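Local coordinates for hypothetical protein ST1625 (Sulfolobus tokodaii, PDB 1WY6) that is of unknown function but folds as an archaeal helical repeat protein, an all-helical chain from a hyperthermophile, at residues Val61-Gly66 and Leu90-Asn95; Ile100-Gly105 and Ala132-Arg137. All blocks are in the same frame, centred on the assembly; numbering follows the deposited sequence.

Contact 1 of 2, residues Val61-Gly66 and Leu90-Asn95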
ATOM      1  N   VAL A  61     -10.414   5.441  -3.283  1.00 16.91           N
ATOM      2  CA  VAL A  61      -9.770   6.567  -3.943  1.00 16.30           C
ATOM      3  C   VAL A  61      -8.815   6.065  -5.015  1.00 13.90           C
ATOM      4  O   VAL A  61      -8.873   6.518  -6.155  1.00 12.73           O
ATOM      5  CB  VAL A  61      -8.970   7.425  -2.953  1.00 16.25           C
ATOM      6  CG1 VAL A  61      -8.199   8.494  -3.715  1.00 17.96           C
ATOM      7  CG2 VAL A  61      -9.913   8.067  -1.936  1.00 18.79           C
ATOM      8  N   LEU A  62      -7.943   5.127  -4.648  1.00 11.84           N
ATOM      9  CA  LEU A  62      -6.972   4.573  -5.585  1.00 12.36           C
ATOM     10  C   LEU A  62      -7.625   3.924  -6.807  1.00 11.75           C
ATOM     11  O   LEU A  62      -7.114   4.044  -7.921  1.00 11.71           O
ATOM     12  CB  LEU A  62      -6.066   3.555  -4.883  1.00 11.50           C
ATOM     13  CG  LEU A  62      -5.029   4.135  -3.924  1.00 10.70           C
ATOM     14  CD1 LEU A  62      -4.245   3.007  -3.274  1.00 16.40           C
ATOM     15  CD2 LEU A  62      -4.095   5.067  -4.693  1.00 12.04           C
ATOM     16  N   ASP A  63      -8.742   3.234  -6.592  1.00 12.47           N
ATOM     17  CA  ASP A  63      -9.474   2.585  -7.680  1.00 14.84           C
ATOM     18  C   ASP A  63      -9.949   3.624  -8.701  1.00 14.76           C
ATOM     19  O   ASP A  63     -10.036   3.354  -9.893  1.00 15.89           O
ATOM     20  CB  ASP A  63     -10.704   1.859  -7.131  1.00 15.01           C
ATOM     21  CG  ASP A  63     -10.370   0.522  -6.491  1.00 16.12           C
ATOM     22  OD1 ASP A  63     -11.240   0.001  -5.768  1.00 20.20           O
ATOM     23  OD2 ASP A  63      -9.264  -0.014  -6.710  1.00 13.77           O
ATOM     24  N   LYS A  64     -10.260   4.821  -8.228  1.00 14.83           N
ATOM     25  CA  LYS A  64     -10.759   5.850  -9.131  1.00 16.60           C
ATOM     26  C   LYS A  64      -9.693   6.721  -9.764  1.00 17.24           C
ATOM     27  O   LYS A  64      -9.750   6.999 -10.961  1.00 17.01           O
ATOM     28  CB  LYS A  64     -11.763   6.737  -8.403  1.00 17.01           C
ATOM     29  CG  LYS A  64     -13.142   6.116  -8.245  1.00 22.43           C
ATOM     30  CD  LYS A  64     -14.025   6.981  -7.367  1.00 26.83           C
ATOM     31  CE  LYS A  64     -15.494   6.638  -7.545  1.00 34.70           C
ATOM     32  NZ  LYS A  64     -15.729   5.173  -7.515  1.00 35.63           N
ATOM     33  N   ILE A  65      -8.703   7.126  -8.978  1.00 15.13           N
ATOM     34  CA  ILE A  65      -7.684   8.023  -9.506  1.00 16.72           C
ATOM     35  C   ILE A  65      -6.228   7.566  -9.436  1.00 17.21           C
ATOM     36  O   ILE A  65      -5.333   8.293  -9.852  1.00 15.57           O
ATOM     37  CB  ILE A  65      -7.807   9.391  -8.815  1.00 17.59           C
ATOM     38  CG1 ILE A  65      -7.514   9.254  -7.316  1.00 19.34           C
ATOM     39  CG2 ILE A  65      -9.225   9.929  -9.001  1.00 15.79           C
ATOM     40  CD1 ILE A  65      -7.610  10.562  -6.549  1.00 25.21           C
ATOM     41  N   GLY A  66      -5.989   6.369  -8.923  1.00 18.34           N
ATOM     42  CA  GLY A  66      -4.623   5.889  -8.826  1.00 19.21           C
ATOM     43  C   GLY A  66      -3.860   5.964 -10.138  1.00 19.17           C
ATOM     44  O   GLY A  66      -2.701   6.374 -10.169  1.00 19.84           O
ATOM     45  N   LEU A  90      -5.760  -8.017   1.039  1.00 24.17           N
ATOM     46  CA  LEU A  90      -4.700  -7.927   0.055  1.00 24.96           C
ATOM     47  C   LEU A  90      -5.393  -7.552  -1.254  1.00 24.94           C
ATOM     48  O   LEU A  90      -6.476  -8.061  -1.549  1.00 24.46           O
ATOM     49  CB  LEU A  90      -4.007  -9.282  -0.077  1.00 25.47           C
ATOM     50  CG  LEU A  90      -2.803  -9.412  -1.007  1.00 28.57           C
ATOM     51  CD1 LEU A  90      -1.729  -8.418  -0.603  1.00 31.85           C
ATOM     52  CD2 LEU A  90      -2.266 -10.834  -0.942  1.00 30.46           C
ATOM     53  N   ASN A  91      -4.789  -6.650  -2.020  1.00 21.01           N
ATOM     54  CA  ASN A  91      -5.358  -6.223  -3.297  1.00 21.78           C
ATOM     55  C   ASN A  91      -4.234  -5.718  -4.197  1.00 21.71           C
ATOM     56  O   ASN A  91      -3.084  -5.631  -3.766  1.00 22.95           O
ATOM     57  CB  ASN A  91      -6.391  -5.116  -3.081  1.00 22.55           C
ATOM     58  CG  ASN A  91      -5.793  -3.891  -2.445  1.00 19.43           C
ATOM     59  OD1 ASN A  91      -4.755  -3.404  -2.888  1.00 16.20           O
ATOM     60  ND2 ASN A  91      -6.439  -3.380  -1.401  1.00  9.93           N
ATOM     61  N   GLU A  92      -4.566  -5.370  -5.437  1.00 19.18           N
ATOM     62  CA  GLU A  92      -3.557  -4.910  -6.385  1.00 20.34           C
ATOM     63  C   GLU A  92      -2.777  -3.685  -5.913  1.00 17.22           C
ATOM     64  O   GLU A  92      -1.597  -3.547  -6.239  1.00 17.68           O
ATOM     65  CB  GLU A  92      -4.196  -4.614  -7.745  1.00 21.81           C
ATOM     66  CG  GLU A  92      -5.148  -3.436  -7.727  1.00 26.36           C
ATOM     67  CD  GLU A  92      -5.713  -3.116  -9.099  1.00 35.59           C
ATOM     68  OE1 GLU A  92      -6.547  -2.186  -9.188  1.00 33.78           O
ATOM     69  OE2 GLU A  92      -5.325  -3.791 -10.082  1.00 36.76           O
ATOM     70  N   HIS A  93      -3.435  -2.795  -5.169  1.00 15.52           N
ATOM     71  CA  HIS A  93      -2.780  -1.596  -4.661  1.00 14.90           C
ATOM     72  C   HIS A  93      -1.713  -2.011  -3.660  1.00 14.12           C
ATOM     73  O   HIS A  93      -0.574  -1.555  -3.736  1.00 12.77           O
ATOM     74  CB  HIS A  93      -3.794  -0.654  -3.990  1.00 14.67           C
ATOM     75  CG  HIS A  93      -4.907  -0.227  -4.896  1.00 10.58           C
ATOM     76  ND1 HIS A  93      -4.687   0.254  -6.168  1.00 15.62           N
ATOM     77  CD2 HIS A  93      -6.251  -0.240  -4.729  1.00 13.94           C
ATOM     78  CE1 HIS A  93      -5.844   0.516  -6.747  1.00 15.59           C
ATOM     79  NE2 HIS A  93      -6.810   0.225  -5.895  1.00  8.52           N
ATOM     80  N   VAL A  94      -2.084  -2.882  -2.729  1.00 13.88           N
ATOM     81  CA  VAL A  94      -1.139  -3.359  -1.730  1.00 13.56           C
ATOM     82  C   VAL A  94       0.056  -4.050  -2.374  1.00 12.62           C
ATOM     83  O   VAL A  94       1.193  -3.776  -2.015  1.00  9.61           O
ATOM     84  CB  VAL A  94      -1.785  -4.359  -0.744  1.00 15.64           C
ATOM     85  CG1 VAL A  94      -0.718  -4.891   0.220  1.00 10.40           C
ATOM     86  CG2 VAL A  94      -2.909  -3.680   0.028  1.00 15.51           C
ATOM     87  N   ASN A  95      -0.203  -4.941  -3.328  1.00 11.62           N
ATOM     88  CA  ASN A  95       0.881  -5.661  -3.989  1.00 14.22           C
ATOM     89  C   ASN A  95       1.815  -4.720  -4.738  1.00 14.38           C
ATOM     90  O   ASN A  95       3.034  -4.816  -4.593  1.00 15.14           O
ATOM     91  CB  ASN A  95       0.330  -6.726  -4.944  1.00 15.90           C
ATOM     92  CG  ASN A  95      -0.364  -7.862  -4.215  1.00 18.55           C
ATOM     93  OD1 ASN A  95       0.018  -8.221  -3.098  1.00 20.48           O
ATOM     94  ND2 ASN A  95      -1.375  -8.451  -4.849  1.00 19.09           N
TER
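The imidazole of His93 reaches across from the start of helix 92-103 and lodges against Leu62 and Asp63 on helix 55-65, its CG anti to the carbonyl carbon (chi1 -58°), which carries the ring over to that helix. Packing is tight over the ring. Leu62 CB sits 3.6 Å from the centroid of the His93 ring and only 11° off its normal, a CH-pi contact, while Leu62 CD1 lies 3.7 Å from His93 CG, so the two side chains run past each other in opposite senses. Glu92 CG rests on the other face, nearer the rim. At the ring edge His93 NE2 donates to Asp63 OD2 over 2.6 Å, with the acceptor close to the imidazole plane but met from above the carboxylate plane; this bond and the packing on both faces probably limit how far the ring can turn. The solvent side is looser and acidic: Asp63 and Glu92 are exposed, with Asp63 OD2 4.3 Å from Glu92 OE1, a like-charge approach. Asn91 is the N-cap of the histidine's helix, its OD1 accepting from Val94 N. Around this joint, Leu62 also packs on Leu50 of helix 44-52, Asn91 and Val94 rest on Phe59 of helix 55-65, and Val61 and Ile65 touch helix 23-36.

Contact 2 of 2, residues Ile100-Gly105 and Ala132-Arg137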
ATOM      1  N   ILE A 100       6.979  -1.884  -5.262  1.00  8.99           N
ATOM      2  CA  ILE A 100       7.692  -0.609  -5.313  1.00  8.99           C
ATOM      3  C   ILE A 100       8.602  -0.443  -4.094  1.00  8.99           C
ATOM      4  O   ILE A 100       9.715   0.068  -4.214  1.00 18.44           O
ATOM      5  CB  ILE A 100       6.708   0.575  -5.406  1.00  8.99           C
ATOM      6  CG1 ILE A 100       6.031   0.564  -6.783  1.00  8.99           C
ATOM      7  CG2 ILE A 100       7.438   1.881  -5.196  1.00  8.99           C
ATOM      8  CD1 ILE A 100       4.813   1.454  -6.877  1.00  8.99           C
ATOM      9  N   LEU A 101       8.138  -0.874  -2.923  1.00 17.26           N
ATOM     10  CA  LEU A 101       8.967  -0.771  -1.724  1.00 15.26           C
ATOM     11  C   LEU A 101      10.239  -1.601  -1.900  1.00 16.12           C
ATOM     12  O   LEU A 101      11.323  -1.160  -1.539  1.00 14.19           O
ATOM     13  CB  LEU A 101       8.206  -1.246  -0.483  1.00 14.29           C
ATOM     14  CG  LEU A 101       7.066  -0.347   0.004  1.00 14.86           C
ATOM     15  CD1 LEU A 101       6.412  -0.959   1.220  1.00 13.56           C
ATOM     16  CD2 LEU A 101       7.600   1.041   0.323  1.00 12.83           C
ATOM     17  N   VAL A 102      10.106  -2.798  -2.467  1.00 17.08           N
ATOM     18  CA  VAL A 102      11.266  -3.657  -2.698  1.00 18.04           C
ATOM     19  C   VAL A 102      12.240  -2.978  -3.658  1.00 21.66           C
ATOM     20  O   VAL A 102      13.450  -2.939  -3.421  1.00 24.27           O
ATOM     21  CB  VAL A 102      10.857  -5.016  -3.323  1.00 17.83           C
ATOM     22  CG1 VAL A 102      12.099  -5.872  -3.545  1.00 24.18           C
ATOM     23  CG2 VAL A 102       9.874  -5.751  -2.415  1.00 15.83           C
ATOM     24  N   ILE A 103      11.689  -2.439  -4.742  1.00  8.99           N
ATOM     25  CA  ILE A 103      12.458  -1.775  -5.786  1.00  8.99           C
ATOM     26  C   ILE A 103      13.123  -0.492  -5.304  1.00  8.99           C
ATOM     27  O   ILE A 103      14.131  -0.052  -5.863  1.00 26.83           O
ATOM     28  CB  ILE A 103      11.541  -1.465  -6.989  1.00  8.99           C
ATOM     29  CG1 ILE A 103      11.030  -2.773  -7.586  1.00  8.99           C
ATOM     30  CG2 ILE A 103      12.280  -0.668  -8.037  1.00  8.99           C
ATOM     31  CD1 ILE A 103      10.042  -2.569  -8.746  1.00  8.99           C
ATOM     32  N   GLN A 104      12.545   0.116  -4.274  1.00 23.46           N
ATOM     33  CA  GLN A 104      13.098   1.333  -3.704  1.00 21.66           C
ATOM     34  C   GLN A 104      14.150   0.931  -2.676  1.00 22.53           C
ATOM     35  O   GLN A 104      14.895   1.766  -2.170  1.00 18.96           O
ATOM     36  CB  GLN A 104      11.997   2.153  -3.032  1.00 22.49           C
ATOM     37  CG  GLN A 104      11.103   2.911  -4.000  1.00 19.32           C
ATOM     38  CD  GLN A 104       9.929   3.580  -3.306  1.00 23.57           C
ATOM     39  OE1 GLN A 104       9.226   4.398  -3.897  1.00 24.57           O
ATOM     40  NE2 GLN A 104       9.704   3.222  -2.047  1.00 27.26           N
ATOM     41  N   GLY A 105      14.201  -0.365  -2.386  1.00 21.49           N
ATOM     42  CA  GLY A 105      15.152  -0.877  -1.419  1.00 20.43           C
ATOM     43  C   GLY A 105      14.804  -0.455  -0.005  1.00 20.90           C
ATOM     44  O   GLY A 105      15.692  -0.335   0.846  1.00 16.39           O
ATOM     45  N   ALA A 132       6.138 -11.857   3.535  1.00 14.28           N
ATOM     46  CA  ALA A 132       7.253 -12.792   3.661  1.00 13.37           C
ATOM     47  C   ALA A 132       8.084 -12.819   2.385  1.00 14.37           C
ATOM     48  O   ALA A 132       9.310 -12.709   2.416  1.00  9.72           O
ATOM     49  CB  ALA A 132       6.726 -14.197   3.962  1.00 13.80           C
ATOM     50  N   ASN A 133       7.398 -12.975   1.259  1.00 14.03           N
ATOM     51  CA  ASN A 133       8.055 -13.029  -0.030  1.00 14.84           C
ATOM     52  C   ASN A 133       8.683 -11.688  -0.430  1.00 15.28           C
ATOM     53  O   ASN A 133       9.710 -11.660  -1.108  1.00 15.44           O
ATOM     54  CB  ASN A 133       7.053 -13.531  -1.078  1.00 17.31           C
ATOM     55  CG  ASN A 133       6.747 -15.023  -0.916  1.00 13.96           C
ATOM     56  OD1 ASN A 133       5.808 -15.549  -1.510  1.00 19.34           O
ATOM     57  ND2 ASN A 133       7.551 -15.704  -0.115  1.00 18.46           N
ATOM     58  N   ALA A 134       8.082 -10.577  -0.005  1.00 13.15           N
ATOM     59  CA  ALA A 134       8.655  -9.269  -0.312  1.00 13.19           C
ATOM     60  C   ALA A 134       9.929  -9.130   0.535  1.00 13.14           C
ATOM     61  O   ALA A 134      10.963  -8.648   0.067  1.00 14.61           O
ATOM     62  CB  ALA A 134       7.671  -8.158   0.032  1.00 14.00           C
ATOM     63  N   LEU A 135       9.847  -9.564   1.789  1.00 14.93           N
ATOM     64  CA  LEU A 135      10.994  -9.486   2.680  1.00 17.47           C
ATOM     65  C   LEU A 135      12.163 -10.300   2.133  1.00 20.08           C
ATOM     66  O   LEU A 135      13.295  -9.824   2.092  1.00 18.87           O
ATOM     67  CB  LEU A 135      10.618  -9.988   4.083  1.00 19.94           C
ATOM     68  CG  LEU A 135       9.814  -9.001   4.938  1.00 14.94           C
ATOM     69  CD1 LEU A 135       9.235  -9.707   6.161  1.00 18.17           C
ATOM     70  CD2 LEU A 135      10.720  -7.833   5.357  1.00 12.66           C
ATOM     71  N   ARG A 136      11.886 -11.525   1.704  1.00 19.19           N
ATOM     72  CA  ARG A 136      12.935 -12.377   1.178  1.00 21.89           C
ATOM     73  C   ARG A 136      13.613 -11.663   0.006  1.00 22.40           C
ATOM     74  O   ARG A 136      14.812 -11.842  -0.231  1.00 20.95           O
ATOM     75  CB  ARG A 136      12.340 -13.723   0.754  1.00 23.94           C
ATOM     76  CG  ARG A 136      13.341 -14.854   0.682  1.00 31.37           C
ATOM     77  CD  ARG A 136      12.630 -16.195   0.677  1.00 35.55           C
ATOM     78  NE  ARG A 136      12.199 -16.591   2.016  1.00 45.16           N
ATOM     79  CZ  ARG A 136      11.124 -17.330   2.275  1.00 49.69           C
ATOM     80  NH1 ARG A 136      10.819 -17.645   3.525  1.00 51.14           N
ATOM     81  NH2 ARG A 136      10.340 -17.737   1.291  1.00 52.32           N
ATOM     82  N   ARG A 137      12.853 -10.830  -0.708  1.00 22.96           N
ATOM     83  CA  ARG A 137      13.389 -10.078  -1.841  1.00 24.11           C
ATOM     84  C   ARG A 137      14.352  -8.964  -1.418  1.00 23.48           C
ATOM     85  O   ARG A 137      15.112  -8.464  -2.243  1.00 23.09           O
ATOM     86  CB  ARG A 137      12.258  -9.470  -2.685  1.00 24.78           C
ATOM     87  CG  ARG A 137      11.484 -10.464  -3.550  1.00 29.32           C
ATOM     88  CD  ARG A 137      10.501  -9.739  -4.470  1.00 34.75           C
ATOM     89  NE  ARG A 137      11.186  -8.858  -5.420  1.00 38.37           N
ATOM     90  CZ  ARG A 137      10.599  -7.876  -6.106  1.00 36.93           C
ATOM     91  NH1 ARG A 137       9.299  -7.634  -5.954  1.00 33.72           N
ATOM     92  NH2 ARG A 137      11.314  -7.126  -6.941  1.00 26.57           N
TER
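Val102 meets the flat guanidinium of Arg137 with one methyl: Val102 CG1 stands over the centre of one face, 3.6 Å from Arg137 CZ. Val102 CG1 also lies 3.7 Å from Arg137 CB, so the arginine curls round it, touching with both the root and the end of its side chain. That curl comes from a bend at chi3 (63°), which turns the planar group back over the valine. The other methyl serves a different partner, Val102 CG2 lying 4.1 Å from Ala134 CB, where the two backbones come nearest; the small alanine side chain is consistent with this close approach. Ile103 CG1 makes a looser, oblique contact at 4.4 Å from Arg137 NH2. An alanine in place of Val102 would remove both methyls, and the guanidinium, no longer backed on that face, would probably be freer to swing. Farther out, Asp99 offers Arg137 NH1 a long, weak ion pair. Leu110 of helix 107-117 touches both Val102 and Leu135, joining the two helices through a third, and Leu135 and Ala132 pack on Leu147 of helix 141-153. Gly105, with positive phi (70°), is the first residue to leave helical geometry after helix 92-103, in a Schellman motif. Apolar packing between helices, edged by an arginine at the surface, fits the stacked helices of a helical repeat fold.

Overall arrangement
Helix 92-103 joins the two contacts: contact 1 uses its beginning and contact 2 its end. Their centres lie about 18 Å apart, and the nearest atoms of the two sites are about 5 Å apart without touching. Along the chain they follow in series, the first linking helix 92-103 back to helix 55-65 and the second linking it forward to helix 125-137, as suits a protein built by successive helix packing. Their chemistry differs, one fixed by a histidine-carboxylate bond, the other by apolar and guanidinium-face packing. The centre of contact 1 lies about 8 Å, and that of contact 2 about 12 Å, from the centre of the chain, each contact partly buried.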